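Tapirin (Caldicellulosiruptor kristjanssonii, PDB 6N2B) probably helps the bacterium adhere to plant biomass by binding cellulose through a beta-helical C-terminal domain that also carries a calcium ion. Local coordinates at residues A[333-338]-A[354-359]; A[377-382]-A[398-403]; A[471-476]-A[495-500]. All blocks are in the same frame, centred on the assembly; numbering follows the deposited sequence.

Interaction 1 of 3, residues A[333-338]-A[354-359]; sequences IGIVKK and TLYCDQ
Strands 333-336 and 354-357 run parallel, 3° apart in direction, their axes 4.5 Å apart at the closest; Gly-334 N donates to Thr-354 O, Tyr-356 N to Gly-334 O and Val-336 N to Tyr-356 O. The pairing carries on past the corner at Lys-337 and Asp-358, where Asp-358 N makes a weak bond to Val-336 O and Gln-359 N reaches Lys-337 O. One face of the sheet bears Ile-333, Ile-335, Thr-354 and Tyr-356. CG of Tyr-356, anti to its own carbonyl carbon (chi1 -51°), leans back along the strand toward the Thr-354 end, and the ring lies alongside the first strand. Its CD1 lies 3.3 Å from Gly-334 O, which sits at the ring edge and in its plane. Ile-335 points the same way as the tyrosine and lies beside it, CG1 to CD1 of Tyr-356 4.1 Å. The opposite face is buried: Val-336 CG2 meets Cys-357 CB at 3.6 Å, and Leu-355 turns a methyl, CD1, back to within 3.7 Å of Gly-334 O. Beyond the corner, the extended chain of Lys-338 crosses Gln-359 obliquely, its CG 3.7 Å from Gln-359 CB and its CE 3.8 Å from Gln-359 OE1, on the way to a salt bridge between NZ and Glu-361. An alanine here would probably leave Glu-361 without this positive mate and open a gap beside the CB and amide oxygen of Gln-359. These are two successive turns of the beta-helix, stacked strand on strand. Strand 314-316 pairs with the other edge of strand 333-336, strand 375-378 follows beyond 354-357, and Val-336 reaches inward to Val-320 on another wall of the coil.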
ATOM      1  N   ILE A 333      18.345  -0.392  10.650  1.00 31.61           N
ATOM      2  CA  ILE A 333      18.731   1.021  10.768  1.00 34.45           C
ATOM      3  C   ILE A 333      17.497   1.912  10.863  1.00 30.39           C
ATOM      4  O   ILE A 333      16.444   1.619  10.289  1.00 32.03           O
ATOM      5  CB  ILE A 333      19.649   1.450   9.594  1.00 23.68           C
ATOM      6  CG1 ILE A 333      20.305   2.793   9.886  1.00 24.92           C
ATOM      7  CG2 ILE A 333      18.870   1.511   8.315  1.00 25.61           C
ATOM      8  CD1 ILE A 333      21.427   3.131   8.920  1.00 33.93           C
ATOM      9  N   GLY A 334      17.635   3.007  11.599  1.00 26.86           N
ATOM     10  CA  GLY A 334      16.611   4.024  11.680  1.00 26.54           C
ATOM     11  C   GLY A 334      17.223   5.411  11.725  1.00 33.04           C
ATOM     12  O   GLY A 334      18.226   5.633  12.417  1.00 27.61           O
ATOM     13  N   ILE A 335      16.651   6.339  10.956  1.00 31.87           N
ATOM     14  CA  ILE A 335      17.013   7.752  11.001  1.00 26.97           C
ATOM     15  C   ILE A 335      15.733   8.566  10.973  1.00 26.89           C
ATOM     16  O   ILE A 335      15.113   8.717   9.917  1.00 33.19           O
ATOM     17  CB  ILE A 335      17.913   8.165   9.829  1.00 27.02           C
ATOM     18  CG1 ILE A 335      19.059   7.178   9.640  1.00 23.15           C
ATOM     19  CG2 ILE A 335      18.404   9.578  10.048  1.00 30.75           C
ATOM     20  CD1 ILE A 335      19.922   7.466   8.421  1.00 23.63           C
ATOM     21  N   VAL A 336      15.322   9.093  12.125  1.00 29.75           N
ATOM     22  CA  VAL A 336      14.046   9.782  12.256  1.00 31.22           C
ATOM     23  C   VAL A 336      14.265  11.093  12.996  1.00 30.86           C
ATOM     24  O   VAL A 336      15.280  11.295  13.660  1.00 33.43           O
ATOM     25  CB  VAL A 336      12.989   8.924  12.988  1.00 25.37           C
ATOM     26  CG1 VAL A 336      13.022   7.509  12.483  1.00 18.99           C
ATOM     27  CG2 VAL A 336      13.201   8.971  14.492  1.00 25.11           C
ATOM     28  N   LYS A 337      13.299  12.000  12.844  1.00 27.22           N
ATOM     29  CA  LYS A 337      13.320  13.257  13.580  1.00 30.50           C
ATOM     30  C   LYS A 337      13.057  13.016  15.061  1.00 31.26           C
ATOM     31  O   LYS A 337      13.753  13.556  15.928  1.00 35.89           O
ATOM     32  CB  LYS A 337      12.278  14.223  12.993  1.00 38.57           C
ATOM     33  CG  LYS A 337      12.304  15.678  13.525  1.00 42.34           C
ATOM     34  CD  LYS A 337      13.574  16.401  13.064  1.00 63.28           C
ATOM     35  CE  LYS A 337      13.420  17.914  13.093  1.00 61.52           C
ATOM     36  NZ  LYS A 337      14.726  18.595  13.356  1.00 63.98           N
ATOM     37  N   LYS A 338      12.058  12.200  15.365  1.00 26.12           N
ATOM     38  CA  LYS A 338      11.658  11.948  16.736  1.00 24.35           C
ATOM     39  C   LYS A 338      11.088  10.537  16.823  1.00 28.47           C
ATOM     40  O   LYS A 338      10.446  10.047  15.889  1.00 24.26           O
ATOM     41  CB  LYS A 338      10.633  12.989  17.223  1.00 28.11           C
ATOM     42  CG  LYS A 338      10.541  13.099  18.740  1.00 32.81           C
ATOM     43  CD  LYS A 338       9.500  14.097  19.221  1.00 29.22           C
ATOM     44  CE  LYS A 338       9.516  14.167  20.764  1.00 41.04           C
ATOM     45  NZ  LYS A 338       8.496  15.057  21.398  1.00 30.17           N
ATOM     46  N   THR A 354      20.987   0.043  14.435  1.00 23.94           N
ATOM     47  CA  THR A 354      21.235   1.352  15.024  1.00 24.10           C
ATOM     48  C   THR A 354      20.076   2.277  14.696  1.00 22.41           C
ATOM     49  O   THR A 354      19.719   2.436  13.527  1.00 31.89           O
ATOM     50  CB  THR A 354      22.543   1.981  14.519  1.00 27.54           C
ATOM     51  OG1 THR A 354      23.658   1.137  14.852  1.00 33.95           O
ATOM     52  CG2 THR A 354      22.743   3.325  15.161  1.00 21.10           C
ATOM     53  N   LEU A 355      19.491   2.883  15.717  1.00 25.69           N
ATOM     54  CA  LEU A 355      18.530   3.962  15.540  1.00 24.86           C
ATOM     55  C   LEU A 355      19.225   5.301  15.773  1.00 30.21           C
ATOM     56  O   LEU A 355      19.957   5.456  16.755  1.00 39.28           O
ATOM     57  CB  LEU A 355      17.353   3.797  16.507  1.00 20.67           C
ATOM     58  CG  LEU A 355      16.428   5.019  16.638  1.00 25.98           C
ATOM     59  CD1 LEU A 355      15.905   5.441  15.280  1.00 30.22           C
ATOM     60  CD2 LEU A 355      15.257   4.770  17.582  1.00 19.61           C
ATOM     61  N   TYR A 356      19.008   6.260  14.876  1.00 29.39           N
ATOM     62  CA  TYR A 356      19.368   7.655  15.111  1.00 25.90           C
ATOM     63  C   TYR A 356      18.094   8.476  15.140  1.00 28.06           C
ATOM     64  O   TYR A 356      17.266   8.358  14.236  1.00 33.24           O
ATOM     65  CB  TYR A 356      20.292   8.215  14.030  1.00 28.10           C
ATOM     66  CG  TYR A 356      21.515   7.377  13.722  1.00 39.02           C
ATOM     67  CD1 TYR A 356      21.417   6.242  12.912  1.00 26.58           C
ATOM     68  CD2 TYR A 356      22.778   7.733  14.216  1.00 31.18           C
ATOM     69  CE1 TYR A 356      22.527   5.478  12.606  1.00 27.51           C
ATOM     70  CE2 TYR A 356      23.904   6.967  13.916  1.00 30.36           C
ATOM     71  CZ  TYR A 356      23.768   5.838  13.110  1.00 36.11           C
ATOM     72  OH  TYR A 356      24.863   5.060  12.807  1.00 29.22           O
ATOM     73  N   CYS A 357      17.934   9.303  16.166  1.00 25.18           N
ATOM     74  CA  CYS A 357      16.829  10.248  16.195  1.00 22.22           C
ATOM     75  C   CYS A 357      17.305  11.548  16.813  1.00 30.33           C
ATOM     76  O   CYS A 357      18.100  11.531  17.749  1.00 30.75           O
ATOM     77  CB  CYS A 357      15.639   9.704  16.978  1.00 30.43           C
ATOM     78  SG  CYS A 357      16.006   9.172  18.666  1.00 29.54           S
ATOM     79  N   ASP A 358      16.833  12.677  16.277  1.00 38.53           N
ATOM     80  CA  ASP A 358      17.191  13.961  16.866  1.00 31.95           C
ATOM     81  C   ASP A 358      16.631  14.075  18.275  1.00 31.89           C
ATOM     82  O   ASP A 358      17.283  14.628  19.168  1.00 30.04           O
ATOM     83  CB  ASP A 358      16.698  15.110  15.983  1.00 38.01           C
ATOM     84  CG  ASP A 358      17.015  16.486  16.570  1.00 48.74           C
ATOM     85  OD1 ASP A 358      18.195  16.916  16.504  1.00 49.99           O
ATOM     86  OD2 ASP A 358      16.083  17.142  17.101  1.00 50.07           O
ATOM     87  N   GLN A 359      15.441  13.527  18.503  1.00 27.34           N
ATOM     88  CA  GLN A 359      14.830  13.535  19.821  1.00 35.88           C
ATOM     89  C   GLN A 359      14.248  12.168  20.152  1.00 37.29           C
ATOM     90  O   GLN A 359      13.770  11.440  19.274  1.00 34.56           O
ATOM     91  CB  GLN A 359      13.735  14.596  19.920  1.00 38.73           C
ATOM     92  CG  GLN A 359      14.281  15.986  20.099  1.00 49.39           C
ATOM     93  CD  GLN A 359      13.212  17.026  19.984  1.00 58.35           C
ATOM     94  OE1 GLN A 359      12.165  16.938  20.642  1.00 63.93           O
ATOM     95  NE2 GLN A 359      13.454  18.024  19.139  1.00 52.63           N
TER

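Interaction 2 of 3, residues A[377-382]-A[398-403]; sequences VTRAIS and PSATFP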
ATOM      1  N   VAL A 377      20.948   6.196  19.257  1.00 25.56           N
ATOM      2  CA  VAL A 377      21.723   7.441  19.284  1.00 24.67           C
ATOM      3  C   VAL A 377      20.778   8.623  19.135  1.00 27.65           C
ATOM      4  O   VAL A 377      20.236   8.851  18.046  1.00 30.55           O
ATOM      5  CB  VAL A 377      22.784   7.479  18.184  1.00 26.88           C
ATOM      6  CG1 VAL A 377      23.538   8.795  18.241  1.00 27.44           C
ATOM      7  CG2 VAL A 377      23.710   6.308  18.325  1.00 25.98           C
ATOM      8  N   THR A 378      20.607   9.400  20.205  1.00 30.69           N
ATOM      9  CA  THR A 378      19.697  10.541  20.195  1.00 31.05           C
ATOM     10  C   THR A 378      20.439  11.817  20.572  1.00 26.51           C
ATOM     11  O   THR A 378      21.427  11.783  21.301  1.00 41.96           O
ATOM     12  CB  THR A 378      18.499  10.316  21.147  1.00 25.69           C
ATOM     13  OG1 THR A 378      17.492  11.303  20.894  1.00 28.73           O
ATOM     14  CG2 THR A 378      18.923  10.387  22.614  1.00 25.43           C
ATOM     15  N   ARG A 379      19.963  12.950  20.064  1.00 31.94           N
ATOM     16  CA  ARG A 379      20.548  14.241  20.416  1.00 35.44           C
ATOM     17  C   ARG A 379      19.937  14.842  21.676  1.00 33.27           C
ATOM     18  O   ARG A 379      20.596  15.650  22.344  1.00 35.79           O
ATOM     19  CB  ARG A 379      20.411  15.234  19.247  1.00 28.14           C
ATOM     20  CG  ARG A 379      21.233  14.838  18.022  1.00 32.78           C
ATOM     21  CD  ARG A 379      21.411  15.970  17.012  1.00 31.52           C
ATOM     22  NE  ARG A 379      22.082  15.501  15.796  1.00 31.68           N
ATOM     23  CZ  ARG A 379      21.459  15.228  14.645  1.00 35.77           C
ATOM     24  NH1 ARG A 379      20.143  15.378  14.537  1.00 26.80           N
ATOM     25  NH2 ARG A 379      22.150  14.800  13.595  1.00 33.54           N
ATOM     26  N   ALA A 380      18.704  14.463  22.012  1.00 27.66           N
ATOM     27  CA  ALA A 380      18.030  14.893  23.230  1.00 27.89           C
ATOM     28  C   ALA A 380      17.055  13.806  23.653  1.00 31.13           C
ATOM     29  O   ALA A 380      16.570  13.031  22.820  1.00 33.55           O
ATOM     30  CB  ALA A 380      17.291  16.218  23.039  1.00 32.64           C
ATOM     31  N   ILE A 381      16.759  13.766  24.952  1.00 34.11           N
ATOM     32  CA  ILE A 381      16.019  12.668  25.563  1.00 32.82           C
ATOM     33  C   ILE A 381      15.094  13.231  26.635  1.00 41.51           C
ATOM     34  O   ILE A 381      15.356  14.289  27.218  1.00 47.74           O
ATOM     35  CB  ILE A 381      16.987  11.622  26.157  1.00 29.74           C
ATOM     36  CG1 ILE A 381      16.258  10.354  26.604  1.00 30.09           C
ATOM     37  CG2 ILE A 381      17.763  12.241  27.301  1.00 31.00           C
ATOM     38  CD1 ILE A 381      17.198   9.198  26.897  1.00 26.32           C
ATOM     39  N   SER A 382      13.997  12.515  26.891  1.00 30.41           N
ATOM     40  CA  SER A 382      13.023  12.955  27.886  1.00 32.19           C
ATOM     41  C   SER A 382      12.220  11.735  28.322  1.00 36.75           C
ATOM     42  O   SER A 382      11.267  11.351  27.641  1.00 40.82           O
ATOM     43  CB  SER A 382      12.113  14.044  27.332  1.00 42.89           C
ATOM     44  OG  SER A 382      10.919  14.150  28.106  1.00 45.08           O
ATOM     45  N   PRO A 398      24.260  15.681  21.833  1.00 41.01           N
ATOM     46  CA  PRO A 398      23.552  16.801  21.184  1.00 40.39           C
ATOM     47  C   PRO A 398      24.132  17.232  19.844  1.00 40.84           C
ATOM     48  O   PRO A 398      23.461  17.977  19.112  1.00 45.69           O
ATOM     49  CB  PRO A 398      23.664  17.928  22.219  1.00 37.41           C
ATOM     50  CG  PRO A 398      23.776  17.209  23.530  1.00 41.43           C
ATOM     51  CD  PRO A 398      24.592  15.974  23.237  1.00 48.19           C
ATOM     52  N   SER A 399      25.335  16.794  19.497  1.00 28.42           N
ATOM     53  CA  SER A 399      25.987  17.186  18.255  1.00 37.39           C
ATOM     54  C   SER A 399      26.278  15.967  17.385  1.00 38.24           C
ATOM     55  O   SER A 399      27.219  15.965  16.579  1.00 37.97           O
ATOM     56  CB  SER A 399      27.266  17.972  18.551  1.00 49.83           C
ATOM     57  OG  SER A 399      28.413  17.124  18.554  1.00 52.27           O
ATOM     58  N   ALA A 400      25.477  14.918  17.549  1.00 32.97           N
ATOM     59  CA  ALA A 400      25.695  13.693  16.798  1.00 35.55           C
ATOM     60  C   ALA A 400      25.543  13.939  15.297  1.00 41.83           C
ATOM     61  O   ALA A 400      24.744  14.771  14.848  1.00 32.14           O
ATOM     62  CB  ALA A 400      24.724  12.604  17.259  1.00 33.59           C
ATOM     63  N   THR A 401      26.340  13.209  14.526  1.00 38.65           N
ATOM     64  CA  THR A 401      26.275  13.221  13.075  1.00 34.55           C
ATOM     65  C   THR A 401      25.586  11.944  12.619  1.00 35.35           C
ATOM     66  O   THR A 401      26.071  10.843  12.905  1.00 40.26           O
ATOM     67  CB  THR A 401      27.676  13.321  12.475  1.00 40.16           C
ATOM     68  OG1 THR A 401      28.117  14.683  12.527  1.00 39.97           O
ATOM     69  CG2 THR A 401      27.690  12.817  11.032  1.00 35.42           C
ATOM     70  N   PHE A 402      24.450  12.087  11.923  1.00 36.24           N
ATOM     71  CA  PHE A 402      23.733  10.920  11.422  1.00 34.92           C
ATOM     72  C   PHE A 402      24.188  10.572  10.012  1.00 30.84           C
ATOM     73  O   PHE A 402      24.718  11.420   9.287  1.00 36.06           O
ATOM     74  CB  PHE A 402      22.229  11.175  11.431  1.00 28.83           C
ATOM     75  CG  PHE A 402      21.654  11.388  12.801  1.00 34.07           C
ATOM     76  CD1 PHE A 402      22.400  11.103  13.941  1.00 30.80           C
ATOM     77  CD2 PHE A 402      20.356  11.862  12.953  1.00 28.76           C
ATOM     78  CE1 PHE A 402      21.870  11.300  15.202  1.00 29.53           C
ATOM     79  CE2 PHE A 402      19.811  12.055  14.218  1.00 29.16           C
ATOM     80  CZ  PHE A 402      20.567  11.778  15.342  1.00 28.87           C
ATOM     81  N   PRO A 403      24.022   9.322   9.594  1.00 35.96           N
ATOM     82  CA  PRO A 403      24.323   8.972   8.199  1.00 36.21           C
ATOM     83  C   PRO A 403      23.297   9.587   7.259  1.00 32.21           C
ATOM     84  O   PRO A 403      22.273  10.140   7.663  1.00 29.86           O
ATOM     85  CB  PRO A 403      24.277   7.439   8.167  1.00 27.79           C
ATOM     86  CG  PRO A 403      23.580   7.037   9.437  1.00 33.88           C
ATOM     87  CD  PRO A 403      23.788   8.135  10.437  1.00 30.43           C
TER
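Arg-379 stands at a corner of the chain, just after strand 375-378, and its side chain holds down the loop 398-403. CB starts beside the backbone of Pro-398, 4.0 Å from its CA. CG, anti to the carbonyl carbon of the arginine (chi1 -66°), has Pro-398 O on one hand and CZ of Phe-402 on the other, both at about van der Waals distance. CD comes nearer to Pro-398 O, at 3.6 Å, and from there the extended chain delivers NE to Ala-400 O with a hydrogen bond of 2.9 Å. NH2 bonds to the same oxygen, also at 2.9 Å from Ala-400 O, so the guanidinium grips one carbonyl side-on with two nitrogens. That oxygen lies in the guanidinium plane, while both nitrogens approach it from the same face of its carbonyl plane. At the tip, CZ stands 3.7 Å from the centroid of the Phe-402 ring, a cation-pi stack with the planes 21° apart; NH2 lies over the ring centre and NH1 is 3.4 Å from CE2 of Phe-402. NH1 also forms a salt bridge with Asp-358, one turn back in the coil. The two bonds to Ala-400 O and this third partner together would fix the rotation of the guanidinium, keeping it flat on the ring. On the other side of the ring plane from the guanidinium, Val-377 CG1 packs 4.1 Å from Ala-400 CB and also touches CE1 of Phe-402, which extends the contact into apolar packing. Strand 375-378 belongs to the last turns of the beta-helix, and the chain leaving strand 393-396 doubles back across its outer surface: an irregular segment laid back along the flank of a parallel beta-helix near its end, pinned there by an arginine from a corner.

Interaction 3 of 3, residues A[471-476]-A[495-500]; sequences GSFPSN and LPLYNP
Pro-496 lays its CD squarely on the ring of Phe-473, 3.7 Å from the centroid and 7° off the ring normal, in a CH-pi contact with the two side chains crossing at about a right angle. The phenylalanine side chain leaves its backbone toward the proline, with CG anti to the backbone N (chi1 -168°). CG of Pro-496 adds to the fit, 3.8 Å from CG of Phe-473 and 3.5 Å from its carbonyl oxygen. The tight half continues to buried Leu-497, whose CD2 comes to 4.2 Å from CE1 of Phe-473. Pro-496 and Leu-497 are the two central residues of a type I beta turn from Leu-495 to Tyr-498, closed by Tyr-498 N bonding to Leu-495 O; it meets the loop that leaves helix 459-470, the helix whose Glu-465 binds calcium. Phe-473 also rests on Val-466 and Asn-467 of that helix, with the calcium ion about 13 Å from its side chain. The outer half is thinner. Exposed Ser-475 brings only its CB near Pro-496 O, at 3.4 Å, while its carbonyl oxygen lies 3.6 Å from Leu-497 CD2.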
ATOM      1  N   GLY A 471     -17.495 -14.479 -26.011  1.00 26.08           N
ATOM      2  CA  GLY A 471     -18.480 -15.534 -26.136  1.00 15.33           C
ATOM      3  C   GLY A 471     -18.655 -16.366 -24.888  1.00 19.52           C
ATOM      4  O   GLY A 471     -19.344 -17.387 -24.934  1.00 18.22           O
ATOM      5  N   SER A 472     -18.032 -15.973 -23.782  1.00 22.43           N
ATOM      6  CA  SER A 472     -18.190 -16.614 -22.480  1.00 21.85           C
ATOM      7  C   SER A 472     -17.506 -15.722 -21.455  1.00 24.96           C
ATOM      8  O   SER A 472     -17.060 -14.611 -21.771  1.00 20.56           O
ATOM      9  CB  SER A 472     -17.611 -18.032 -22.465  1.00 18.49           C
ATOM     10  OG  SER A 472     -16.205 -18.025 -22.691  1.00 19.09           O
ATOM     11  N   PHE A 473     -17.387 -16.239 -20.237  1.00 23.48           N
ATOM     12  CA  PHE A 473     -16.771 -15.514 -19.124  1.00 20.68           C
ATOM     13  C   PHE A 473     -16.184 -16.573 -18.197  1.00 23.18           C
ATOM     14  O   PHE A 473     -16.791 -16.948 -17.185  1.00 19.45           O
ATOM     15  CB  PHE A 473     -17.811 -14.637 -18.412  1.00 15.56           C
ATOM     16  CG  PHE A 473     -17.241 -13.631 -17.441  1.00 15.85           C
ATOM     17  CD1 PHE A 473     -15.952 -13.760 -16.923  1.00 26.48           C
ATOM     18  CD2 PHE A 473     -18.011 -12.560 -17.023  1.00 13.86           C
ATOM     19  CE1 PHE A 473     -15.449 -12.834 -16.018  1.00 18.09           C
ATOM     20  CE2 PHE A 473     -17.509 -11.620 -16.120  1.00 17.40           C
ATOM     21  CZ  PHE A 473     -16.234 -11.754 -15.625  1.00 15.94           C
ATOM     22  N   PRO A 474     -15.025 -17.135 -18.550  1.00 32.03           N
ATOM     23  CA  PRO A 474     -14.481 -18.238 -17.749  1.00 26.97           C
ATOM     24  C   PRO A 474     -13.924 -17.711 -16.444  1.00 28.92           C
ATOM     25  O   PRO A 474     -13.437 -16.579 -16.363  1.00 27.76           O
ATOM     26  CB  PRO A 474     -13.377 -18.827 -18.636  1.00 24.78           C
ATOM     27  CG  PRO A 474     -12.937 -17.692 -19.513  1.00 15.58           C
ATOM     28  CD  PRO A 474     -14.106 -16.734 -19.639  1.00 24.69           C
ATOM     29  N   SER A 475     -14.015 -18.541 -15.408  1.00 30.90           N
ATOM     30  CA  SER A 475     -13.611 -18.089 -14.085  1.00 21.44           C
ATOM     31  C   SER A 475     -12.129 -17.743 -14.027  1.00 24.87           C
ATOM     32  O   SER A 475     -11.727 -16.933 -13.184  1.00 31.44           O
ATOM     33  CB  SER A 475     -13.947 -19.160 -13.052  1.00 28.48           C
ATOM     34  OG  SER A 475     -13.110 -20.295 -13.206  1.00 40.24           O
ATOM     35  N   ASN A 476     -11.318 -18.302 -14.923  1.00 31.79           N
ATOM     36  CA  ASN A 476      -9.876 -18.091 -14.908  1.00 29.69           C
ATOM     37  C   ASN A 476      -9.430 -16.853 -15.697  1.00 26.13           C
ATOM     38  O   ASN A 476      -8.222 -16.640 -15.845  1.00 26.86           O
ATOM     39  CB  ASN A 476      -9.149 -19.359 -15.418  1.00 25.42           C
ATOM     40  CG  ASN A 476      -9.176 -19.515 -16.961  1.00 34.55           C
ATOM     41  OD1 ASN A 476      -9.874 -18.790 -17.674  1.00 32.19           O
ATOM     42  ND2 ASN A 476      -8.396 -20.468 -17.468  1.00 27.86           N
ATOM     43  N   LEU A 495     -20.702 -12.726 -10.492  1.00 23.76           N
ATOM     44  CA  LEU A 495     -19.479 -12.815 -11.296  1.00 19.27           C
ATOM     45  C   LEU A 495     -18.854 -14.200 -11.147  1.00 24.85           C
ATOM     46  O   LEU A 495     -18.849 -14.765 -10.046  1.00 22.50           O
ATOM     47  CB  LEU A 495     -18.463 -11.761 -10.870  1.00 16.86           C
ATOM     48  CG  LEU A 495     -18.930 -10.306 -10.890  1.00 17.86           C
ATOM     49  CD1 LEU A 495     -17.912  -9.421 -10.220  1.00 17.26           C
ATOM     50  CD2 LEU A 495     -19.143  -9.843 -12.308  1.00 19.83           C
ATOM     51  N   PRO A 496     -18.332 -14.798 -12.223  1.00 19.76           N
ATOM     52  CA  PRO A 496     -17.696 -16.113 -12.085  1.00 20.69           C
ATOM     53  C   PRO A 496     -16.383 -16.051 -11.334  1.00 18.56           C
ATOM     54  O   PRO A 496     -15.805 -17.103 -11.028  1.00 18.45           O
ATOM     55  CB  PRO A 496     -17.491 -16.565 -13.541  1.00 16.05           C
ATOM     56  CG  PRO A 496     -18.280 -15.652 -14.355  1.00 17.07           C
ATOM     57  CD  PRO A 496     -18.335 -14.354 -13.621  1.00 18.50           C
ATOM     58  N   LEU A 497     -15.895 -14.843 -11.056  1.00 19.42           N
ATOM     59  CA  LEU A 497     -14.716 -14.628 -10.236  1.00 25.08           C
ATOM     60  C   LEU A 497     -14.994 -14.842  -8.754  1.00 31.66           C
ATOM     61  O   LEU A 497     -14.039 -14.910  -7.967  1.00 29.02           O
ATOM     62  CB  LEU A 497     -14.180 -13.208 -10.469  1.00 21.80           C
ATOM     63  CG  LEU A 497     -14.090 -12.773 -11.933  1.00 25.47           C
ATOM     64  CD1 LEU A 497     -13.824 -11.263 -12.076  1.00 20.61           C
ATOM     65  CD2 LEU A 497     -13.006 -13.591 -12.628  1.00 20.23           C
ATOM     66  N   TYR A 498     -16.268 -14.939  -8.360  1.00 23.36           N
ATOM     67  CA  TYR A 498     -16.626 -15.144  -6.966  1.00 22.67           C
ATOM     68  C   TYR A 498     -16.357 -16.586  -6.571  1.00 24.52           C
ATOM     69  O   TYR A 498     -16.780 -17.517  -7.259  1.00 28.08           O
ATOM     70  CB  TYR A 498     -18.092 -14.796  -6.720  1.00 26.44           C
ATOM     71  CG  TYR A 498     -18.539 -15.129  -5.321  1.00 28.79           C
ATOM     72  CD1 TYR A 498     -18.215 -14.294  -4.250  1.00 29.22           C
ATOM     73  CD2 TYR A 498     -19.262 -16.285  -5.062  1.00 24.63           C
ATOM     74  CE1 TYR A 498     -18.615 -14.599  -2.955  1.00 29.54           C
ATOM     75  CE2 TYR A 498     -19.662 -16.602  -3.773  1.00 33.48           C
ATOM     76  CZ  TYR A 498     -19.334 -15.759  -2.720  1.00 37.62           C
ATOM     77  OH  TYR A 498     -19.734 -16.082  -1.437  1.00 38.15           O
ATOM     78  N   ASN A 499     -15.631 -16.762  -5.470  1.00 29.39           N
ATOM     79  CA  ASN A 499     -15.320 -18.067  -4.908  1.00 27.22           C
ATOM     80  C   ASN A 499     -16.237 -18.261  -3.710  1.00 33.58           C
ATOM     81  O   ASN A 499     -16.128 -17.503  -2.729  1.00 30.80           O
ATOM     82  CB  ASN A 499     -13.847 -18.121  -4.488  1.00 33.20           C
ATOM     83  CG  ASN A 499     -13.399 -19.489  -3.950  1.00 40.06           C
ATOM     84  OD1 ASN A 499     -14.208 -20.325  -3.554  1.00 42.50           O
ATOM     85  ND2 ASN A 499     -12.079 -19.697  -3.915  1.00 29.32           N
ATOM     86  N   PRO A 500     -17.173 -19.216  -3.747  1.00 32.67           N
ATOM     87  CA  PRO A 500     -18.089 -19.370  -2.610  1.00 32.63           C
ATOM     88  C   PRO A 500     -17.404 -19.944  -1.388  1.00 37.24           C
ATOM     89  O   PRO A 500     -17.854 -19.693  -0.262  1.00 46.82           O
ATOM     90  CB  PRO A 500     -19.178 -20.311  -3.152  1.00 35.17           C
ATOM     91  CG  PRO A 500     -18.746 -20.717  -4.547  1.00 20.85           C
ATOM     92  CD  PRO A 500     -17.332 -20.297  -4.734  1.00 31.05           C
TER

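Following the chain from the N terminus, interaction 1 closes first, setting one turn of the beta-helix on the next with 15 residues between its segments. Interaction 2 closes a second loop of 15, and interaction 3, much later, one of 18; the three lie in series, none nested in or crossing another. The first two adjoin, centres about 8 Å apart: strands 354-357 and 375-378 are neighbours, and the ring of Tyr-356 packs against that of Phe-402, so the returning loop covers both turns. Interaction 3 lies on the opposite side of the chain's centre, its own centre about 50 Å from that of interaction 1, and ties the exit of helix 459-470 to the turn leading into strand 498-499.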